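Local coordinates for protein R.Ecl18kI (Enterobacter cloacae, PDB 2GB7) that recognises the double-stranded DNA sequence 5'-CCNGG-3', flipping nucleotides out of the helix, and cleaves before its first C, at residues 23-28 against 284-289; 127-132 against 139-144. The protein carries 1 engineered substitution. All coordinates share one frame; numbering follows the deposited sequence.

Contact 1: 23-28 against 284-289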
ATOM      1  N   THR F  23      21.058  -1.215   8.371  1.00 16.99           N
ATOM      2  CA  THR F  23      19.932  -1.903   7.747  1.00 17.41           C
ATOM      3  C   THR F  23      18.887  -2.242   8.816  1.00 16.74           C
ATOM      4  O   THR F  23      19.239  -2.311  10.006  1.00 16.87           O
ATOM      5  CB  THR F  23      20.400  -3.175   7.034  1.00 17.36           C
ATOM      6  OG1 THR F  23      20.801  -4.144   8.012  1.00 18.53           O
ATOM      7  CG2 THR F  23      21.580  -2.860   6.106  1.00 19.04           C
ATOM      8  N   PRO F  24      17.614  -2.426   8.405  1.00 16.31           N
ATOM      9  CA  PRO F  24      16.562  -2.865   9.315  1.00 17.00           C
ATOM     10  C   PRO F  24      16.978  -4.098  10.090  1.00 16.22           C
ATOM     11  O   PRO F  24      16.838  -4.130  11.313  1.00 16.22           O
ATOM     12  CB  PRO F  24      15.408  -3.211   8.366  1.00 16.43           C
ATOM     13  CG  PRO F  24      15.581  -2.245   7.239  1.00 16.15           C
ATOM     14  CD  PRO F  24      17.079  -2.189   7.042  1.00 17.09           C
ATOM     15  N   PHE F  25      17.500  -5.122   9.415  1.00 15.97           N
ATOM     16  CA  PHE F  25      17.921  -6.312  10.169  1.00 15.39           C
ATOM     17  C   PHE F  25      19.060  -6.029  11.140  1.00 14.87           C
ATOM     18  O   PHE F  25      19.059  -6.529  12.271  1.00 14.53           O
ATOM     19  CB  PHE F  25      18.318  -7.467   9.261  1.00 16.32           C
ATOM     20  CG  PHE F  25      18.609  -8.711  10.018  1.00 16.17           C
ATOM     21  CD1 PHE F  25      17.576  -9.575  10.370  1.00 17.58           C
ATOM     22  CD2 PHE F  25      19.901  -9.003  10.444  1.00 19.63           C
ATOM     23  CE1 PHE F  25      17.822 -10.713  11.106  1.00 17.83           C
ATOM     24  CE2 PHE F  25      20.152 -10.136  11.175  1.00 19.39           C
ATOM     25  CZ  PHE F  25      19.122 -10.990  11.511  1.00 19.45           C
ATOM     26  N   ALA F  26      20.046  -5.257  10.697  1.00 14.88           N
ATOM     27  CA  ALA F  26      21.146  -4.879  11.590  1.00 14.91           C
ATOM     28  C   ALA F  26      20.632  -4.165  12.847  1.00 14.69           C
ATOM     29  O   ALA F  26      21.160  -4.383  13.952  1.00 13.96           O
ATOM     30  CB  ALA F  26      22.147  -3.987  10.853  1.00 14.89           C
ATOM     31  N   LEU F  27      19.635  -3.285  12.683  1.00 14.01           N
ATOM     32  CA  LEU F  27      19.108  -2.540  13.844  1.00 13.81           C
ATOM     33  C   LEU F  27      18.383  -3.487  14.772  1.00 13.45           C
ATOM     34  O   LEU F  27      18.547  -3.438  15.988  1.00 12.52           O
ATOM     35  CB  LEU F  27      18.170  -1.395  13.413  1.00 14.34           C
ATOM     36  CG  LEU F  27      17.400  -0.656  14.522  1.00 15.14           C
ATOM     37  CD1 LEU F  27      18.362  -0.029  15.516  1.00 18.13           C
ATOM     38  CD2 LEU F  27      16.443   0.431  13.966  1.00 16.82           C
ATOM     39  N   VAL F  28      17.597  -4.380  14.182  1.00 12.46           N
ATOM     40  CA  VAL F  28      16.879  -5.367  14.979  1.00 10.85           C
ATOM     41  C   VAL F  28      17.883  -6.260  15.699  1.00 11.99           C
ATOM     42  O   VAL F  28      17.721  -6.548  16.879  1.00 11.71           O
ATOM     43  CB  VAL F  28      15.901  -6.218  14.106  1.00 11.36           C
ATOM     44  CG1 VAL F  28      15.401  -7.427  14.902  1.00  9.13           C
ATOM     45  CG2 VAL F  28      14.710  -5.397  13.612  1.00 11.17           C
ATOM     46  N   GLU F 284      25.349 -17.484   4.754  1.00 16.85           N
ATOM     47  CA  GLU F 284      26.017 -16.469   3.934  1.00 18.20           C
ATOM     48  C   GLU F 284      25.349 -15.121   4.084  1.00 18.04           C
ATOM     49  O   GLU F 284      26.024 -14.110   4.280  1.00 18.11           O
ATOM     50  CB  GLU F 284      25.980 -16.871   2.466  1.00 18.25           C
ATOM     51  CG  GLU F 284      26.901 -16.085   1.542  1.00 21.46           C
ATOM     52  CD  GLU F 284      27.148 -16.844   0.256  1.00 24.63           C
ATOM     53  OE1 GLU F 284      26.219 -17.536  -0.197  1.00 27.87           O
ATOM     54  OE2 GLU F 284      28.263 -16.767  -0.299  1.00 28.01           O
ATOM     55  N   LYS F 285      24.019 -15.125   3.970  1.00 18.93           N
ATOM     56  CA  LYS F 285      23.205 -13.919   4.093  1.00 19.27           C
ATOM     57  C   LYS F 285      23.422 -13.271   5.449  1.00 18.66           C
ATOM     58  O   LYS F 285      23.492 -12.053   5.555  1.00 18.17           O
ATOM     59  CB  LYS F 285      21.715 -14.240   3.880  1.00 20.30           C
ATOM     60  CG  LYS F 285      21.213 -14.177   2.424  1.00 23.50           C
ATOM     61  CD  LYS F 285      22.107 -14.948   1.431  1.00 26.94           C
ATOM     62  CE  LYS F 285      21.406 -15.256   0.120  1.00 29.09           C
ATOM     63  NZ  LYS F 285      22.236 -16.228  -0.652  1.00 31.47           N
ATOM     64  N   TYR F 286      23.563 -14.095   6.487  1.00 17.18           N
ATOM     65  CA  TYR F 286      23.680 -13.601   7.866  1.00 16.83           C
ATOM     66  C   TYR F 286      25.094 -13.709   8.420  1.00 16.50           C
ATOM     67  O   TYR F 286      25.305 -13.747   9.640  1.00 16.04           O
ATOM     68  CB  TYR F 286      22.672 -14.345   8.764  1.00 16.34           C
ATOM     69  CG  TYR F 286      21.258 -13.993   8.392  1.00 17.04           C
ATOM     70  CD1 TYR F 286      20.797 -12.676   8.523  1.00 18.51           C
ATOM     71  CD2 TYR F 286      20.400 -14.940   7.863  1.00 17.26           C
ATOM     72  CE1 TYR F 286      19.509 -12.330   8.174  1.00 18.39           C
ATOM     73  CE2 TYR F 286      19.100 -14.596   7.495  1.00 18.57           C
ATOM     74  CZ  TYR F 286      18.666 -13.294   7.668  1.00 17.74           C
ATOM     75  OH  TYR F 286      17.391 -12.943   7.312  1.00 20.41           O
ATOM     76  N   SER F 287      26.063 -13.711   7.511  1.00 16.71           N
ATOM     77  CA  SER F 287      27.469 -13.917   7.828  1.00 17.17           C
ATOM     78  C   SER F 287      27.958 -13.056   8.988  1.00 17.29           C
ATOM     79  O   SER F 287      28.836 -13.465   9.740  1.00 17.60           O
ATOM     80  CB  SER F 287      28.302 -13.601   6.591  1.00 18.05           C
ATOM     81  OG  SER F 287      29.547 -14.255   6.658  1.00 22.25           O
ATOM     82  N   ASP F 288      27.379 -11.867   9.115  1.00 16.76           N
ATOM     83  CA  ASP F 288      27.864 -10.830  10.025  1.00 17.21           C
ATOM     84  C   ASP F 288      27.246 -10.915  11.410  1.00 15.89           C
ATOM     85  O   ASP F 288      27.583 -10.123  12.287  1.00 15.59           O
ATOM     86  CB  ASP F 288      27.583  -9.435   9.422  1.00 18.34           C
ATOM     87  CG  ASP F 288      28.537  -9.077   8.298  1.00 21.47           C
ATOM     88  OD1 ASP F 288      28.521  -9.745   7.237  1.00 27.41           O
ATOM     89  OD2 ASP F 288      29.312  -8.109   8.468  1.00 26.30           O
ATOM     90  N   PHE F 289      26.372 -11.910  11.597  1.00 14.32           N
ATOM     91  CA  PHE F 289      25.490 -11.988  12.745  1.00 13.41           C
ATOM     92  C   PHE F 289      25.673 -13.329  13.455  1.00 13.05           C
ATOM     93  O   PHE F 289      24.974 -14.296  13.137  1.00 13.02           O
ATOM     94  CB  PHE F 289      24.058 -11.765  12.274  1.00 13.22           C
ATOM     95  CG  PHE F 289      23.868 -10.427  11.591  1.00 12.86           C
ATOM     96  CD1 PHE F 289      23.858  -9.265  12.340  1.00 14.06           C
ATOM     97  CD2 PHE F 289      23.759 -10.338  10.210  1.00 14.91           C
ATOM     98  CE1 PHE F 289      23.720  -8.012  11.740  1.00 15.14           C
ATOM     99  CE2 PHE F 289      23.622  -9.101   9.594  1.00 15.80           C
ATOM    100  CZ  PHE F 289      23.596  -7.929  10.370  1.00 13.49           C
TER
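The ring of Phe25 is engaged on a face and at an edge by two aromatic residues of 284-289. Over one face, close to the ring centre, stands Tyr286 CE1, which comes to 3.6 Å from Phe25 CZ; at the edge, in the ring plane, lies Phe289 CG. The Phe289 ring in turn receives Phe25 CE2 over the centre of one face, 3.7 Å from Phe289 CD2, while its opposite face carries Asp288 CB, offset toward the rim. Lys285 CB lies over one face of the Tyr286 ring, likewise offset, and Phe25 CZ approaches that ring obliquely.

Phe25 and Phe289 form an edge-to-face (T-shaped) pair, with centroids 4.9 Å apart and planes at 79°, Phe25 supplying the edge. Phe25 and Tyr286 have centroids 4.8 Å apart but planes at only 44°, an oblique pairing. An aromatic cluster thus joins the N-terminal turn of helix 24-34 to the linker between helices 269-285 and 290-302. The linker, a type I beta turn from Tyr286 to Phe289 closed by Phe289 N donating to Tyr286 O at 2.9 Å, places Phe289 with its CB directed at the helix, while Tyr286 approaches Phe25 with the CD1-CE1 side of its ring. Phe25 reaches them with CG anti to the backbone N (chi1 -174°), which carries its ring to where Tyr286 covers a face and Phe289 meets an edge.

The Phe289 ring also meets Ala26: CE1 lies 4.1 Å from Ala26 CA, obliquely, and CZ is near the methyl CB. Ala26 N donates to the N-cap, Thr23 OG1, at 3.0 Å. Val292 of helix 290-302 touches Phe25 and Tyr286, and Tyr29 makes a further edge-to-face pair with Phe289. Pro24, just before Phe25, packs on a phosphate of the bound DNA.

Contact 2: 127-132 against 139-144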
ATOM      1  N   ILE F 127      12.191  -9.108  13.465  1.00 11.04           N
ATOM      2  CA  ILE F 127      11.839  -9.399  14.863  1.00 10.89           C
ATOM      3  C   ILE F 127      11.202 -10.799  14.972  1.00 10.42           C
ATOM      4  O   ILE F 127      11.513 -11.598  15.882  1.00 10.48           O
ATOM      5  CB  ILE F 127      10.881  -8.327  15.403  1.00  9.24           C
ATOM      6  CG1 ILE F 127      11.652  -6.995  15.582  1.00 11.68           C
ATOM      7  CG2 ILE F 127      10.247  -8.824  16.738  1.00 11.06           C
ATOM      8  CD1 ILE F 127      10.723  -5.821  15.836  1.00 10.51           C
ATOM      9  N   LEU F 128      10.313 -11.141  14.040  1.00  8.88           N
ATOM     10  CA  LEU F 128       9.662 -12.478  14.069  1.00  9.68           C
ATOM     11  C   LEU F 128      10.627 -13.616  13.709  1.00  9.93           C
ATOM     12  O   LEU F 128      10.538 -14.720  14.236  1.00 10.84           O
ATOM     13  CB  LEU F 128       8.451 -12.483  13.117  1.00  8.56           C
ATOM     14  CG  LEU F 128       7.314 -11.525  13.526  1.00 10.69           C
ATOM     15  CD1 LEU F 128       6.230 -11.499  12.389  1.00 12.77           C
ATOM     16  CD2 LEU F 128       6.718 -12.015  14.884  1.00 13.07           C
ATOM     17  N   GLU F 129      11.578 -13.305  12.824  1.00 11.38           N
ATOM     18  CA  GLU F 129      12.611 -14.252  12.452  1.00 11.22           C
ATOM     19  C   GLU F 129      13.443 -14.611  13.675  1.00 11.16           C
ATOM     20  O   GLU F 129      13.627 -15.801  13.998  1.00 10.17           O
ATOM     21  CB  GLU F 129      13.498 -13.566  11.429  1.00 12.93           C
ATOM     22  CG  GLU F 129      14.592 -14.389  10.904  1.00 16.77           C
ATOM     23  CD  GLU F 129      15.357 -13.669   9.813  0.50 19.01           C
ATOM     24  OE1 GLU F 129      14.873 -12.612   9.320  0.50 19.53           O
ATOM     25  OE2 GLU F 129      16.432 -14.184   9.450  0.50 20.77           O
ATOM     26  N   LEU F 130      13.924 -13.594  14.385  1.00 10.65           N
ATOM     27  CA  LEU F 130      14.710 -13.857  15.594  1.00 10.77           C
ATOM     28  C   LEU F 130      13.904 -14.541  16.694  1.00 10.78           C
ATOM     29  O   LEU F 130      14.454 -15.316  17.443  1.00 11.12           O
ATOM     30  CB  LEU F 130      15.369 -12.568  16.106  1.00 11.30           C
ATOM     31  CG  LEU F 130      16.453 -12.049  15.160  1.00 12.58           C
ATOM     32  CD1 LEU F 130      16.908 -10.664  15.589  1.00 15.53           C
ATOM     33  CD2 LEU F 130      17.663 -12.975  15.135  1.00 17.20           C
ATOM     34  N   LEU F 131      12.602 -14.273  16.750  1.00 10.14           N
ATOM     35  CA  LEU F 131      11.708 -14.986  17.668  1.00  9.93           C
ATOM     36  C   LEU F 131      11.728 -16.491  17.402  1.00 11.30           C
ATOM     37  O   LEU F 131      11.871 -17.270  18.310  1.00 10.99           O
ATOM     38  CB  LEU F 131      10.280 -14.433  17.544  1.00 10.50           C
ATOM     39  CG  LEU F 131       9.170 -15.175  18.289  1.00 10.27           C
ATOM     40  CD1 LEU F 131       9.465 -15.167  19.777  1.00 13.31           C
ATOM     41  CD2 LEU F 131       7.851 -14.500  18.009  1.00 13.09           C
ATOM     42  N   MET F 132      11.533 -16.886  16.142  1.00 10.32           N
ATOM     43  CA  MET F 132      11.566 -18.318  15.801  1.00 10.94           C
ATOM     44  C   MET F 132      12.941 -18.927  16.080  1.00 10.84           C
ATOM     45  O   MET F 132      13.026 -20.022  16.645  1.00 10.75           O
ATOM     46  CB  MET F 132      11.185 -18.487  14.326  1.00 10.74           C
ATOM     47  CG  MET F 132       9.817 -17.932  13.984  1.00 14.44           C
ATOM     48  SD  MET F 132       8.477 -18.568  14.996  1.00 20.49           S
ATOM     49  CE  MET F 132       8.243 -20.141  14.195  1.00 22.85           C
ATOM     50  N   VAL F 139      13.435 -22.748  10.763  1.00 12.89           N
ATOM     51  CA  VAL F 139      12.788 -21.975   9.717  1.00 13.15           C
ATOM     52  C   VAL F 139      13.785 -21.589   8.641  1.00 14.86           C
ATOM     53  O   VAL F 139      14.990 -21.374   8.898  1.00 15.02           O
ATOM     54  CB  VAL F 139      12.098 -20.687  10.224  1.00 13.06           C
ATOM     55  CG1 VAL F 139      10.961 -21.014  11.189  1.00 14.43           C
ATOM     56  CG2 VAL F 139      13.145 -19.705  10.862  1.00 12.88           C
ATOM     57  N   ASP F 140      13.273 -21.543   7.424  1.00 15.30           N
ATOM     58  CA  ASP F 140      13.949 -20.863   6.353  1.00 15.40           C
ATOM     59  C   ASP F 140      13.332 -19.497   6.220  1.00 16.60           C
ATOM     60  O   ASP F 140      12.115 -19.325   6.357  1.00 15.75           O
ATOM     61  CB  ASP F 140      13.836 -21.614   5.028  1.00 15.54           C
ATOM     62  CG  ASP F 140      14.781 -22.804   4.946  1.00 18.28           C
ATOM     63  OD1 ASP F 140      15.574 -23.022   5.891  1.00 19.92           O
ATOM     64  OD2 ASP F 140      14.712 -23.562   3.949  1.00 20.98           O
ATOM     65  N   VAL F 141      14.190 -18.529   5.936  1.00 17.48           N
ATOM     66  CA  VAL F 141      13.786 -17.158   5.795  1.00 20.00           C
ATOM     67  C   VAL F 141      13.822 -16.852   4.299  1.00 23.56           C
ATOM     68  O   VAL F 141      14.884 -16.855   3.679  1.00 23.98           O
ATOM     69  CB  VAL F 141      14.750 -16.230   6.552  1.00 19.54           C
ATOM     70  CG1 VAL F 141      14.327 -14.754   6.411  1.00 20.31           C
ATOM     71  CG2 VAL F 141      14.847 -16.661   8.011  1.00 17.01           C
ATOM     72  N   GLN F 142      12.653 -16.628   3.712  1.00 27.30           N
ATOM     73  CA  GLN F 142      12.559 -16.388   2.267  1.00 30.66           C
ATOM     74  C   GLN F 142      13.473 -15.271   1.718  1.00 32.02           C
ATOM     75  O   GLN F 142      13.954 -15.364   0.589  1.00 32.90           O
ATOM     76  CB  GLN F 142      11.091 -16.361   1.832  1.00 31.19           C
ATOM     77  CG  GLN F 142      10.447 -17.754   1.827  1.00 34.33           C
ATOM     78  CD  GLN F 142      10.637 -18.511   0.518  1.00 37.53           C
ATOM     79  OE1 GLN F 142       9.933 -19.485   0.254  1.00 40.69           O
ATOM     80  NE2 GLN F 142      11.591 -18.074  -0.303  1.00 39.73           N
ATOM     81  N   GLY F 143      13.730 -14.234   2.502  1.00 32.99           N
ATOM     82  CA  GLY F 143      14.646 -13.188   2.050  1.00 34.92           C
ATOM     83  C   GLY F 143      16.122 -13.562   2.067  1.00 35.76           C
ATOM     84  O   GLY F 143      16.978 -12.716   1.778  1.00 36.33           O
ATOM     85  N   ALA F 144      16.422 -14.824   2.387  1.00 36.32           N
ATOM     86  CA  ALA F 144      17.790 -15.252   2.673  1.00 36.62           C
ATOM     87  C   ALA F 144      18.304 -16.425   1.835  1.00 37.24           C
ATOM     88  O   ALA F 144      19.490 -16.746   1.895  1.00 37.45           O
ATOM     89  CB  ALA F 144      17.941 -15.561   4.167  1.00 36.29           C
TER
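Glu129 meets Val141 along nearly its whole side chain. From CB the chain leaves with CG anti to the backbone N (chi1 -178°) and stays extended, crossing the valine branches at about a right angle. CG comes to 3.7 Å from Val141 CG2. Beyond it, CD sits against both methyls, 3.5 Å from Val141 CG2 and slightly farther from CG1. At the tip OE1 lies 3.7 Å from Val141 CG1, whereas OE2 touches both methyls, coming to 3.3 Å from Val141 CG2. These are van der Waals contacts of a carboxylate with methyl groups; a polar neighbour of OE2 is the hydroxyl of Tyr286, a close pair whose hydrogen bond is only probable.

The contact joins the C-terminal part of helix 102-134 to strand 140-141, an outermost strand of the mixed sheet within this chain; both segments lie in the EcoRII C-terminal family region, of the PDDEXK clan. Val139, just before the strand, and Val141 within it direct their CB atoms at the helix, whereas the side chain of Asp140 between them has other partners, forming a salt bridge from OD1 to Arg299 and hydrogen bonds to Gln282 and Ser278.

One helical turn after Glu129, Met132 takes up Val139. Its CB is 4.0 Å from Val139 CG1 and marginally farther from CG2, lying against the fork of the isopropyl group. Bends at chi2 (-54°) and chi3 (-79°) then curl the thioether chain, returning CE to 4.1 Å from the same CG1, so that one valine methyl is touched by both the root and the end of the methionine. Leu161 of the adjacent strand 161-163 packs on Met132 and Val141 alike.

How the contacts relate
Contact 2 falls within the sequence span that contact 1 brackets, and the centres of the two are about 11 Å apart. Tyr286 is their principal junction: its OH lies 2.7 Å from Glu129 OE2, a probable hydrogen bond, and its CE2 packs 3.7 Å from Ala144 CB. Elsewhere, Val28 CG1 meets Leu130 CD1 at 3.6 Å, where helix 24-34 packs on helix 102-134. The aromatic cluster of contact 1 therefore borders the Glu129 carboxylate that lies against Val141 in contact 2. Both sites lie near the bound DNA, with nearest atoms about 4 Å away for 23-28 with 284-289 and about 7 Å for 127-132 with 139-144.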